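Local structure of FAD dependent oxidoreductase (Chelativorans sp. BNC1, 6PXS) at residues Leu177-Gly182 with Pro321-Leu326; Pro222-Ile227 with Arg274-Gly279; Ile228-Pro233 with Pro292-Ala297; Pro315-Val320 with His345-Val350. The protein is an FAD-dependent iminodiacetate oxidase, a flavoenzyme of the DadA oxidoreductase family. All blocks are in the same frame, centred on the assembly; numbering follows the deposited sequence.

Contact 1: residues Leu177-Gly182 with Pro321-Leu326; sequences LRLNDG and PQIAGL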
loop_
_atom_site.group_PDB
_atom_site.type_symbol
_atom_site.label_atom_id
_atom_site.label_comp_id
_atom_site.label_asym_id
_atom_site.label_seq_id
_atom_site.Cartn_x
_atom_site.Cartn_y
_atom_site.Cartn_z
ATOM N N LEU A 177 0.669 30.974 12.497
ATOM C CA LEU A 177 0.093 32.308 12.582
ATOM C C LEU A 177 0.507 32.965 13.890
ATOM O O LEU A 177 0.615 32.296 14.921
ATOM C CB LEU A 177 -1.440 32.262 12.499
ATOM C CG LEU A 177 -2.052 31.711 11.208
ATOM C CD1 LEU A 177 -3.558 31.568 11.358
ATOM C CD2 LEU A 177 -1.718 32.604 10.023
ATOM N N ARG A 178 0.738 34.275 13.842
ATOM C CA ARG A 178 0.934 35.068 15.047
ATOM C C ARG A 178 0.264 36.422 14.855
ATOM O O ARG A 178 0.055 36.882 13.730
ATOM C CB ARG A 178 2.423 35.237 15.398
ATOM C CG ARG A 178 3.216 36.211 14.530
ATOM C CD ARG A 178 4.536 36.558 15.209
ATOM N NE ARG A 178 5.373 37.451 14.411
ATOM C CZ ARG A 178 6.479 38.038 14.861
ATOM N NH1 ARG A 178 6.884 37.834 16.108
ATOM N NH2 ARG A 178 7.180 38.836 14.066
ATOM N N LEU A 179 -0.071 37.053 15.977
ATOM C CA LEU A 179 -0.821 38.305 15.993
ATOM C C LEU A 179 0.153 39.454 16.234
ATOM O O LEU A 179 0.745 39.558 17.313
ATOM C CB LEU A 179 -1.902 38.257 17.071
ATOM C CG LEU A 179 -2.976 39.344 17.072
ATOM C CD1 LEU A 179 -3.720 39.389 15.744
ATOM C CD2 LEU A 179 -3.945 39.101 18.218
ATOM N N ASN A 180 0.317 40.314 15.230
ATOM C CA ASN A 180 1.255 41.430 15.289
ATOM C C ASN A 180 0.515 42.729 15.006
ATOM O O ASN A 180 -0.010 42.922 13.905
ATOM C CB ASN A 180 2.399 41.243 14.290
ATOM C CG ASN A 180 3.327 42.442 14.236
ATOM O OD1 ASN A 180 3.293 43.224 13.286
ATOM N ND2 ASN A 180 4.154 42.599 15.263
ATOM N N ASP A 181 0.484 43.618 16.000
ATOM C CA ASP A 181 -0.100 44.950 15.848
ATOM C C ASP A 181 -1.527 44.876 15.315
ATOM O O ASP A 181 -1.943 45.674 14.472
ATOM C CB ASP A 181 0.771 45.824 14.942
ATOM N N GLY A 182 -2.290 43.906 15.814
ATOM C CA GLY A 182 -3.686 43.777 15.460
ATOM C C GLY A 182 -3.962 43.214 14.083
ATOM O O GLY A 182 -5.137 43.075 13.717
ATOM N N PRO A 321 -13.684 39.067 13.288
ATOM C CA PRO A 321 -13.862 40.368 13.944
ATOM C C PRO A 321 -12.625 40.775 14.729
ATOM O O PRO A 321 -11.974 39.949 15.369
ATOM C CB PRO A 321 -15.066 40.141 14.863
ATOM C CG PRO A 321 -15.775 38.972 14.292
ATOM C CD PRO A 321 -14.719 38.102 13.702
ATOM N N GLN A 322 -12.309 42.067 14.668
ATOM C CA GLN A 322 -11.229 42.724 15.392
ATOM C C GLN A 322 -9.846 42.326 14.892
ATOM O O GLN A 322 -8.846 42.769 15.470
ATOM C CB GLN A 322 -11.318 42.469 16.904
ATOM C CG GLN A 322 -12.712 42.715 17.457
ATOM C CD GLN A 322 -12.785 42.506 18.950
ATOM O OE1 GLN A 322 -11.796 42.685 19.660
ATOM N NE2 GLN A 322 -13.956 42.117 19.438
ATOM N N ILE A 323 -9.748 41.523 13.834
ATOM C CA ILE A 323 -8.471 41.116 13.261
ATOM C C ILE A 323 -8.513 41.411 11.771
ATOM O O ILE A 323 -9.390 40.907 11.058
ATOM C CB ILE A 323 -8.177 39.630 13.519
ATOM C CG1 ILE A 323 -8.176 39.363 15.027
ATOM C CG2 ILE A 323 -6.847 39.233 12.890
ATOM C CD1 ILE A 323 -7.722 37.972 15.413
ATOM N N ALA A 324 -7.571 42.223 11.301
ATOM C CA ALA A 324 -7.526 42.637 9.910
ATOM C C ALA A 324 -6.734 41.636 9.079
ATOM O O ALA A 324 -5.798 40.996 9.565
ATOM C CB ALA A 324 -6.901 44.026 9.780
ATOM N N GLY A 325 -7.126 41.507 7.814
ATOM C CA GLY A 325 -6.399 40.659 6.890
ATOM C C GLY A 325 -6.505 39.178 7.176
ATOM O O GLY A 325 -5.563 38.432 6.890
ATOM N N LEU A 326 -7.628 38.729 7.734
ATOM C CA LEU A 326 -7.828 37.322 8.045
ATOM C C LEU A 326 -9.243 36.915 7.670
ATOM O O LEU A 326 -10.202 37.645 7.935
ATOM C CB LEU A 326 -7.580 37.034 9.533
ATOM C CG LEU A 326 -7.776 35.580 9.978
ATOM C CD1 LEU A 326 -6.878 34.647 9.183
ATOM C CD2 LEU A 326 -7.511 35.435 11.469
#
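L179 meets I323 at the surface, where a β-hairpin comes up beside the loop that leads into strand 326-330. The apolar part of the contact is a single touch: CD1 of L179 lies 4.2 Å from CG2 of I323. Leucine CG is anti to the backbone N (chi1 -168°), and from there the CD1 branch heads for the isoleucine. The other half of the contact is made by the hairpin turn itself. D181 and G182 have the positive phi values of a type I' turn between strands 176-180 and 183-187, and this turn brings the carbonyl of G182 over the backbone of I323 and A324. G182 O sits 3.9 Å from CA of I323. A324 N is 3.5 Å from the same oxygen, but this is no hydrogen bond. What ties the loop to the hairpin is a backbone bond between A324 and A184, on the second strand of the hairpin.

Behind this shell, L179 and L326 both pack on L214, so one residue of another loop touches both segments. R178 reaches a neighbouring subunit, where NH1 makes a weak hydrogen bond to O of A212 of that subunit, while its NE is salt-bridged to OE1 of E185 within its own chain.

Contact 2: residues Pro222-Ile227 with Arg274-Gly279; sequences PQKGQI and RVTARG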
loop_
_atom_site.group_PDB
_atom_site.type_symbol
_atom_site.label_atom_id
_atom_site.label_comp_id
_atom_site.label_asym_id
_atom_site.label_seq_id
_atom_site.Cartn_x
_atom_site.Cartn_y
_atom_site.Cartn_z
ATOM N N PRO A 222 -11.961 17.379 14.799
ATOM C CA PRO A 222 -12.098 16.320 13.793
ATOM C C PRO A 222 -13.108 15.260 14.204
ATOM O O PRO A 222 -13.222 14.897 15.378
ATOM C CB PRO A 222 -10.686 15.729 13.713
ATOM C CG PRO A 222 -10.114 15.964 15.060
ATOM C CD PRO A 222 -10.688 17.274 15.534
ATOM N N GLN A 223 -13.849 14.768 13.214
ATOM C CA GLN A 223 -14.742 13.622 13.374
ATOM C C GLN A 223 -14.263 12.548 12.403
ATOM O O GLN A 223 -14.511 12.637 11.196
ATOM C CB GLN A 223 -16.198 14.000 13.110
ATOM C CG GLN A 223 -17.186 12.869 13.382
ATOM C CD GLN A 223 -18.596 13.187 12.915
ATOM O OE1 GLN A 223 -18.819 13.516 11.749
ATOM N NE2 GLN A 223 -19.556 13.089 13.826
ATOM N N LYS A 224 -13.571 11.542 12.930
ATOM C CA LYS A 224 -13.050 10.474 12.089
ATOM C C LYS A 224 -14.175 9.813 11.299
ATOM O O LYS A 224 -15.314 9.702 11.763
ATOM C CB LYS A 224 -12.327 9.437 12.947
ATOM C CG LYS A 224 -11.840 8.215 12.189
ATOM C CD LYS A 224 -11.036 7.306 13.098
ATOM C CE LYS A 224 -10.620 6.032 12.390
ATOM N NZ LYS A 224 -9.868 5.117 13.295
ATOM N N GLY A 225 -13.843 9.378 10.086
ATOM C CA GLY A 225 -14.786 8.662 9.253
ATOM C C GLY A 225 -14.114 7.627 8.375
ATOM O O GLY A 225 -13.188 7.950 7.626
ATOM N N GLN A 226 -14.569 6.381 8.456
ATOM C CA GLN A 226 -14.042 5.297 7.638
ATOM C C GLN A 226 -15.038 4.981 6.531
ATOM O O GLN A 226 -16.236 4.832 6.793
ATOM C CB GLN A 226 -13.773 4.054 8.487
ATOM C CG GLN A 226 -12.939 4.328 9.726
ATOM C CD GLN A 226 -12.628 3.073 10.514
ATOM O OE1 GLN A 226 -12.426 2.000 9.945
ATOM N NE2 GLN A 226 -12.592 3.198 11.835
ATOM N N ILE A 227 -14.543 4.874 5.301
ATOM C CA ILE A 227 -15.380 4.680 4.123
ATOM C C ILE A 227 -14.788 3.548 3.296
ATOM O O ILE A 227 -13.573 3.504 3.078
ATOM C CB ILE A 227 -15.491 5.975 3.295
ATOM C CG1 ILE A 227 -16.458 5.790 2.125
ATOM C CG2 ILE A 227 -14.123 6.413 2.794
ATOM C CD1 ILE A 227 -16.834 7.093 1.445
ATOM N N ARG A 274 -6.270 5.538 11.628
ATOM C CA ARG A 274 -6.226 4.084 11.624
ATOM C C ARG A 274 -7.531 3.538 11.065
ATOM O O ARG A 274 -8.586 4.170 11.176
ATOM C CB ARG A 274 -5.995 3.521 13.039
ATOM C CG ARG A 274 -4.601 3.762 13.584
ATOM C CD ARG A 274 -4.501 3.474 15.082
ATOM N NE ARG A 274 -5.244 2.279 15.480
ATOM C CZ ARG A 274 -6.473 2.285 15.989
ATOM N NH1 ARG A 274 -7.126 3.424 16.175
ATOM N NH2 ARG A 274 -7.055 1.142 16.316
ATOM N N VAL A 275 -7.448 2.359 10.457
ATOM C CA VAL A 275 -8.617 1.621 9.994
ATOM C C VAL A 275 -8.952 0.592 11.065
ATOM O O VAL A 275 -8.217 -0.384 11.250
ATOM C CB VAL A 275 -8.367 0.956 8.636
ATOM C CG1 VAL A 275 -9.514 0.021 8.281
ATOM C CG2 VAL A 275 -8.184 2.014 7.562
ATOM N N THR A 276 -10.056 0.805 11.773
ATOM C CA THR A 276 -10.399 -0.040 12.905
ATOM C C THR A 276 -11.310 -1.188 12.474
ATOM O O THR A 276 -11.860 -1.207 11.369
ATOM C CB THR A 276 -11.065 0.781 14.010
ATOM O OG1 THR A 276 -12.331 1.269 13.555
ATOM C CG2 THR A 276 -10.180 1.953 14.409
ATOM N N ALA A 277 -11.468 -2.158 13.376
ATOM C CA ALA A 277 -12.267 -3.339 13.073
ATOM C C ALA A 277 -13.758 -3.038 13.156
ATOM O O ALA A 277 -14.512 -3.345 12.226
ATOM C CB ALA A 277 -11.898 -4.475 14.027
ATOM N N ARG A 278 -14.203 -2.442 14.264
ATOM C CA ARG A 278 -15.625 -2.158 14.423
ATOM C C ARG A 278 -16.102 -1.138 13.397
ATOM O O ARG A 278 -17.203 -1.270 12.849
ATOM C CB ARG A 278 -15.907 -1.666 15.844
ATOM C CG ARG A 278 -17.333 -1.168 16.065
ATOM C CD ARG A 278 -17.936 -1.734 17.342
ATOM N NE ARG A 278 -18.461 -3.083 17.145
ATOM C CZ ARG A 278 -18.833 -3.897 18.130
ATOM N NH1 ARG A 278 -18.732 -3.509 19.396
ATOM N NH2 ARG A 278 -19.302 -5.107 17.847
ATOM N N GLY A 279 -15.294 -0.114 13.128
ATOM C CA GLY A 279 -15.674 0.859 12.117
ATOM C C GLY A 279 -16.025 0.209 10.795
ATOM O O GLY A 279 -16.998 0.592 10.141
#
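K224 and Q226, two residues apart on one strand, both point toward the segment 274-279 and both hydrogen-bond to it. K224 is stretched out along its whole length, with CG anti to the backbone N (chi1 175°), and its ammonium donates to the carbonyl of R274, NZ to O 2.7 Å. The nitrogen stands above that carbonyl plane. The lysine meets T276 tip to tip, NZ lying 3.4 Å from CG2. NZ is also only 4.3 Å from NH1 of R274, two like charges; D272 probably eases this, since its OD2 forms a salt bridge with NH1 of R274 and a long, weak ion pair with K224 NZ.

Q226 is extended beyond CG as well, and its side chain crosses that of T276 at about a right angle. It uses both ends on one residue: NE2 donates to OG1 of T276 at 2.6 Å, nearly straight (167°) and in the amide plane, while OE1 accepts from the backbone N of T276 at 3.2 Å. T276 is the N-cap of helix 277-290. Its OG1 is turned between the backbone N and the carbonyl carbon (chi1 66°), and it accepts the capping bond from N of G279, 3.3 Å away, in addition to the bond from Q226. The strand thus binds the helix start through the capping residue. Q226 NE2 has a second acceptor, OE1 of E266. G225, between K224 and Q226 in the sequence, touches the FAD, and R274 NE reaches out to OG1 of T298 in a neighbouring subunit.

Contact 3: residues Ile228-Pro233 with Pro292-Ala297; sequences IHLHLP and PGLADA
L230, L232, L294 and A297 make an apolar cluster that joins the end of a long strand to the loop after helix 277-290. CG of L230 is anti to its carbonyl carbon (chi1 -53°), and CD1 beyond it meets L294, 3.9 Å from CD1 and 4.0 Å from CB, the two side chains crossing at about a right angle. L232 crosses the same leucine, also near a right angle, and meets its other branch: CD2 of L232 is 4.1 Å from CD2 of L294. The two methyls of L294 are therefore shared between L230, on the strand, and L232, just beyond it. A297 fills in beside them, its CB 3.5 Å from CD1 of L232 and 4.4 Å from CB of L230.

The polar side of the contact is slight, and no hydrogen bond runs between the segments. CB of A297 rests 3.6 Å from the carbonyl O of H231. The loop shapes itself instead: N of A297 bonds to O of L294, closing a type I β-turn that presents the alanine methyl to the strand.

Outside this cluster, L294 packs on L288 of the preceding helix, and O of D296 accepts from NH2 of R274 of a neighbouring subunit. This is plain hydrophobic packing at the end of an antiparallel sheet, where the connection from helix 277-290 into strand 298-310 covers the end of strand 220-231 and the first residue beyond it.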
loop_
_atom_site.group_PDB
_atom_site.type_symbol
_atom_site.label_atom_id
_atom_site.label_comp_id
_atom_site.label_asym_id
_atom_site.label_seq_id
_atom_site.Cartn_x
_atom_site.Cartn_y
_atom_site.Cartn_z
ATOM N N ILE A 228 -15.644 2.636 2.839
ATOM C CA ILE A 228 -15.213 1.423 2.152
ATOM C C ILE A 228 -15.436 1.579 0.655
ATOM O O ILE A 228 -16.452 2.132 0.217
ATOM C CB ILE A 228 -15.962 0.188 2.692
ATOM C CG1 ILE A 228 -15.555 -0.078 4.142
ATOM C CG2 ILE A 228 -15.681 -1.027 1.814
ATOM C CD1 ILE A 228 -16.333 -1.185 4.806
ATOM N N HIS A 229 -14.486 1.078 -0.132
ATOM C CA HIS A 229 -14.565 1.088 -1.587
ATOM C C HIS A 229 -14.598 -0.349 -2.083
ATOM O O HIS A 229 -13.701 -1.137 -1.769
ATOM C CB HIS A 229 -13.380 1.842 -2.195
ATOM C CG HIS A 229 -13.431 3.321 -1.974
ATOM N ND1 HIS A 229 -13.434 4.228 -3.012
ATOM C CD2 HIS A 229 -13.492 4.052 -0.836
ATOM C CE1 HIS A 229 -13.489 5.454 -2.523
ATOM N NE2 HIS A 229 -13.527 5.375 -1.205
ATOM N N LEU A 230 -15.628 -0.684 -2.854
ATOM C CA LEU A 230 -15.823 -2.025 -3.382
ATOM C C LEU A 230 -15.603 -2.036 -4.888
ATOM O O LEU A 230 -15.590 -0.993 -5.546
ATOM C CB LEU A 230 -17.228 -2.541 -3.063
ATOM C CG LEU A 230 -17.646 -2.477 -1.594
ATOM C CD1 LEU A 230 -19.068 -2.977 -1.440
ATOM C CD2 LEU A 230 -16.702 -3.281 -0.721
ATOM N N HIS A 231 -15.441 -3.240 -5.431
ATOM C CA HIS A 231 -15.202 -3.431 -6.854
ATOM C C HIS A 231 -16.032 -4.608 -7.342
ATOM O O HIS A 231 -15.960 -5.699 -6.768
ATOM C CB HIS A 231 -13.713 -3.670 -7.130
ATOM C CG HIS A 231 -13.390 -3.892 -8.574
ATOM N ND1 HIS A 231 -13.602 -2.933 -9.541
ATOM C CD2 HIS A 231 -12.862 -4.962 -9.214
ATOM C CE1 HIS A 231 -13.221 -3.403 -10.715
ATOM N NE2 HIS A 231 -12.770 -4.633 -10.545
ATOM N N LEU A 232 -16.819 -4.382 -8.396
ATOM C CA LEU A 232 -17.677 -5.404 -8.993
ATOM C C LEU A 232 -17.090 -5.817 -10.338
ATOM O O LEU A 232 -17.500 -5.292 -11.383
ATOM C CB LEU A 232 -19.106 -4.882 -9.165
ATOM C CG LEU A 232 -19.990 -4.779 -7.918
ATOM C CD1 LEU A 232 -20.199 -6.153 -7.297
ATOM C CD2 LEU A 232 -19.403 -3.808 -6.905
ATOM N N PRO A 233 -16.140 -6.770 -10.373
ATOM C CA PRO A 233 -15.428 -7.057 -11.628
ATOM C C PRO A 233 -16.349 -7.340 -12.806
ATOM O O PRO A 233 -17.142 -8.286 -12.779
ATOM C CB PRO A 233 -14.575 -8.284 -11.279
ATOM C CG PRO A 233 -15.196 -8.862 -10.055
ATOM C CD PRO A 233 -15.752 -7.700 -9.301
ATOM N N PRO A 292 -27.552 -7.061 -0.428
ATOM C CA PRO A 292 -26.867 -8.363 -0.376
ATOM C C PRO A 292 -26.057 -8.673 -1.624
ATOM O O PRO A 292 -25.168 -9.532 -1.570
ATOM C CB PRO A 292 -28.018 -9.362 -0.192
ATOM C CG PRO A 292 -29.153 -8.553 0.352
ATOM C CD PRO A 292 -29.009 -7.195 -0.254
ATOM N N GLY A 293 -26.333 -8.007 -2.746
ATOM C CA GLY A 293 -25.582 -8.264 -3.961
ATOM C C GLY A 293 -24.121 -7.884 -3.865
ATOM O O GLY A 293 -23.311 -8.355 -4.669
ATOM N N LEU A 294 -23.764 -7.040 -2.901
ATOM C CA LEU A 294 -22.374 -6.661 -2.688
ATOM C C LEU A 294 -21.598 -7.698 -1.889
ATOM O O LEU A 294 -20.420 -7.471 -1.595
ATOM C CB LEU A 294 -22.310 -5.307 -1.973
ATOM C CG LEU A 294 -22.979 -4.142 -2.706
ATOM C CD1 LEU A 294 -22.974 -2.886 -1.843
ATOM C CD2 LEU A 294 -22.297 -3.878 -4.042
ATOM N N ALA A 295 -22.221 -8.829 -1.548
ATOM C CA ALA A 295 -21.586 -9.799 -0.661
ATOM C C ALA A 295 -20.259 -10.287 -1.229
ATOM O O ALA A 295 -19.231 -10.266 -0.542
ATOM C CB ALA A 295 -22.527 -10.978 -0.417
ATOM N N ASP A 296 -20.261 -10.737 -2.485
ATOM C CA ASP A 296 -19.063 -11.267 -3.124
ATOM C C ASP A 296 -18.372 -10.233 -4.005
ATOM O O ASP A 296 -17.757 -10.588 -5.017
ATOM C CB ASP A 296 -19.407 -12.518 -3.929
ATOM C CG ASP A 296 -19.615 -13.735 -3.046
ATOM O OD1 ASP A 296 -18.901 -13.858 -2.026
ATOM O OD2 ASP A 296 -20.491 -14.566 -3.368
ATOM N N ALA A 297 -18.462 -8.959 -3.641
ATOM C CA ALA A 297 -17.700 -7.913 -4.302
ATOM C C ALA A 297 -16.339 -7.771 -3.636
ATOM O O ALA A 297 -16.176 -8.045 -2.445
ATOM C CB ALA A 297 -18.446 -6.579 -4.255
#

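Contact 4: residues Pro315-Val320 with His345-Val350; sequences PILGRV and HLLAGV
R319 carries its guanidinium past the carbonyl of V350, which approaches obliquely: NE is 3.9 Å and NH2 3.8 Å from V350 O, with no hydrogen bond between them. The strong partner lies elsewhere, in a salt bridge from NH1 to OE1 of E198.

Nearer the backbone of R319 the packing is aliphatic. R319 and V350 slide past each other in opposite directions, and CG of R319 lies 3.7 Å from CG1 of V350, the branch that sits anti to its own backbone N (chi1 167°). One turn earlier in the helix, L317 splits its two methyls between L346 and L347: its CD2 is 4.1 Å from CD2 of L347, the two side chains crossing at about a right angle, and its CD1 is 4.4 Å from CD2 of L346. L60 of helix 55-76 packs on both L317 and L346.

At G318 the chain turns a corner, with a phi of 134° that only glycine readily takes, and N of G318 faces CD2 of L347. L347 also packs on L11, an FAD-binding residue, and on T327. Helix 336-352 thus packs against the edge strand 316-317 next to 326-330, the helix-on-sheet packing of a Rossmann-type FAD-binding domain, and the same helix begins with G336 at the cofactor.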
loop_
_atom_site.group_PDB
_atom_site.type_symbol
_atom_site.label_atom_id
_atom_site.label_comp_id
_atom_site.label_asym_id
_atom_site.label_seq_id
_atom_site.Cartn_x
_atom_site.Cartn_y
_atom_site.Cartn_z
ATOM N N PRO A 315 -21.856 26.235 8.807
ATOM C CA PRO A 315 -20.416 26.462 8.635
ATOM C C PRO A 315 -19.938 27.766 9.252
ATOM O O PRO A 315 -20.722 28.523 9.832
ATOM C CB PRO A 315 -20.237 26.478 7.108
ATOM C CG PRO A 315 -21.535 26.011 6.533
ATOM C CD PRO A 315 -22.577 26.365 7.531
ATOM N N ILE A 316 -18.641 28.031 9.119
ATOM C CA ILE A 316 -18.014 29.257 9.598
ATOM C C ILE A 316 -17.355 29.913 8.394
ATOM O O ILE A 316 -16.374 29.387 7.853
ATOM C CB ILE A 316 -16.988 28.986 10.708
ATOM C CG1 ILE A 316 -17.675 28.366 11.926
ATOM C CG2 ILE A 316 -16.269 30.273 11.090
ATOM C CD1 ILE A 316 -16.725 27.983 13.044
ATOM N N LEU A 317 -17.890 31.058 7.971
ATOM C CA LEU A 317 -17.380 31.769 6.807
ATOM C C LEU A 317 -17.425 33.264 7.071
ATOM O O LEU A 317 -18.446 33.781 7.534
ATOM C CB LEU A 317 -18.199 31.438 5.555
ATOM C CG LEU A 317 -18.432 29.957 5.253
ATOM C CD1 LEU A 317 -19.440 29.811 4.129
ATOM C CD2 LEU A 317 -17.134 29.265 4.892
ATOM N N GLY A 318 -16.330 33.951 6.773
ATOM C CA GLY A 318 -16.277 35.396 6.857
ATOM C C GLY A 318 -15.024 35.883 7.560
ATOM O O GLY A 318 -14.239 35.115 8.113
ATOM N N ARG A 319 -14.859 37.202 7.525
ATOM C CA ARG A 319 -13.709 37.833 8.154
ATOM C C ARG A 319 -13.778 37.691 9.668
ATOM O O ARG A 319 -14.855 37.591 10.261
ATOM C CB ARG A 319 -13.637 39.311 7.774
ATOM C CG ARG A 319 -13.232 39.549 6.333
ATOM C CD ARG A 319 -13.127 41.029 6.013
ATOM N NE ARG A 319 -12.555 41.248 4.689
ATOM C CZ ARG A 319 -11.258 41.156 4.410
ATOM N NH1 ARG A 319 -10.389 40.844 5.363
ATOM N NH2 ARG A 319 -10.829 41.370 3.174
ATOM N N VAL A 320 -12.606 37.688 10.294
ATOM C CA VAL A 320 -12.512 37.545 11.743
ATOM C C VAL A 320 -12.724 38.913 12.379
ATOM O O VAL A 320 -12.010 39.866 12.040
ATOM C CB VAL A 320 -11.162 36.940 12.157
ATOM C CG1 VAL A 320 -11.063 36.847 13.674
ATOM C CG2 VAL A 320 -10.991 35.571 11.521
ATOM N N HIS A 345 -16.544 30.168 -3.503
ATOM C CA HIS A 345 -16.954 31.365 -4.228
ATOM C C HIS A 345 -17.337 32.493 -3.277
ATOM O O HIS A 345 -17.121 33.670 -3.589
ATOM C CB HIS A 345 -18.124 31.031 -5.154
ATOM C CG HIS A 345 -18.717 32.224 -5.834
ATOM N ND1 HIS A 345 -18.010 33.003 -6.725
ATOM C CD2 HIS A 345 -19.954 32.771 -5.755
ATOM C CE1 HIS A 345 -18.785 33.978 -7.165
ATOM N NE2 HIS A 345 -19.969 33.859 -6.593
ATOM N N LEU A 346 -17.907 32.158 -2.119
ATOM C CA LEU A 346 -18.234 33.178 -1.130
ATOM C C LEU A 346 -16.971 33.767 -0.513
ATOM O O LEU A 346 -16.832 34.991 -0.404
ATOM C CB LEU A 346 -19.133 32.583 -0.047
ATOM C CG LEU A 346 -20.643 32.643 -0.286
ATOM C CD1 LEU A 346 -20.991 32.350 -1.735
ATOM C CD2 LEU A 346 -21.352 31.663 0.636
ATOM N N LEU A 347 -16.038 32.906 -0.100
ATOM C CA LEU A 347 -14.795 33.393 0.490
ATOM C C LEU A 347 -14.060 34.320 -0.469
ATOM O O LEU A 347 -13.517 35.352 -0.055
ATOM C CB LEU A 347 -13.908 32.213 0.884
ATOM C CG LEU A 347 -14.463 31.317 1.995
ATOM C CD1 LEU A 347 -13.584 30.093 2.184
ATOM C CD2 LEU A 347 -14.591 32.089 3.299
ATOM N N ALA A 348 -14.034 33.972 -1.757
ATOM C CA ALA A 348 -13.391 34.831 -2.743
ATOM C C ALA A 348 -13.959 36.244 -2.689
ATOM O O ALA A 348 -13.216 37.223 -2.561
ATOM C CB ALA A 348 -13.562 34.237 -4.143
ATOM N N GLY A 349 -15.284 36.367 -2.778
ATOM C CA GLY A 349 -15.896 37.684 -2.728
ATOM C C GLY A 349 -15.578 38.426 -1.445
ATOM O O GLY A 349 -15.342 39.636 -1.457
ATOM N N VAL A 350 -15.558 37.709 -0.320
ATOM C CA VAL A 350 -15.297 38.347 0.969
ATOM C C VAL A 350 -13.943 39.043 0.950
ATOM O O VAL A 350 -13.839 40.255 1.175
ATOM C CB VAL A 350 -15.376 37.312 2.106
ATOM C CG1 VAL A 350 -14.792 37.882 3.389
ATOM C CG2 VAL A 350 -16.811 36.876 2.320
#

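In the fold
Contacts 1 and 4 sit together, centres about 16 Å apart, and touch directly: CD2 of L326 is 3.5 Å from CG2 of V320. Contacts 2 and 3 follow one another on strand 220-231, with centres about 19 Å apart, and they also meet across the assembly: R274 in contact 2 of one subunit bonds to D296 in contact 3 of a neighbouring subunit. Contact 2 touches the FAD through G225, with the side chain of Q226 about 7 Å away; in contact 4 the side chain of L347 is about 9 Å from the FAD, against about 14 Å for L230 in contact 3. Contacts 1 and 3 are farthest apart, about 51 Å between centres.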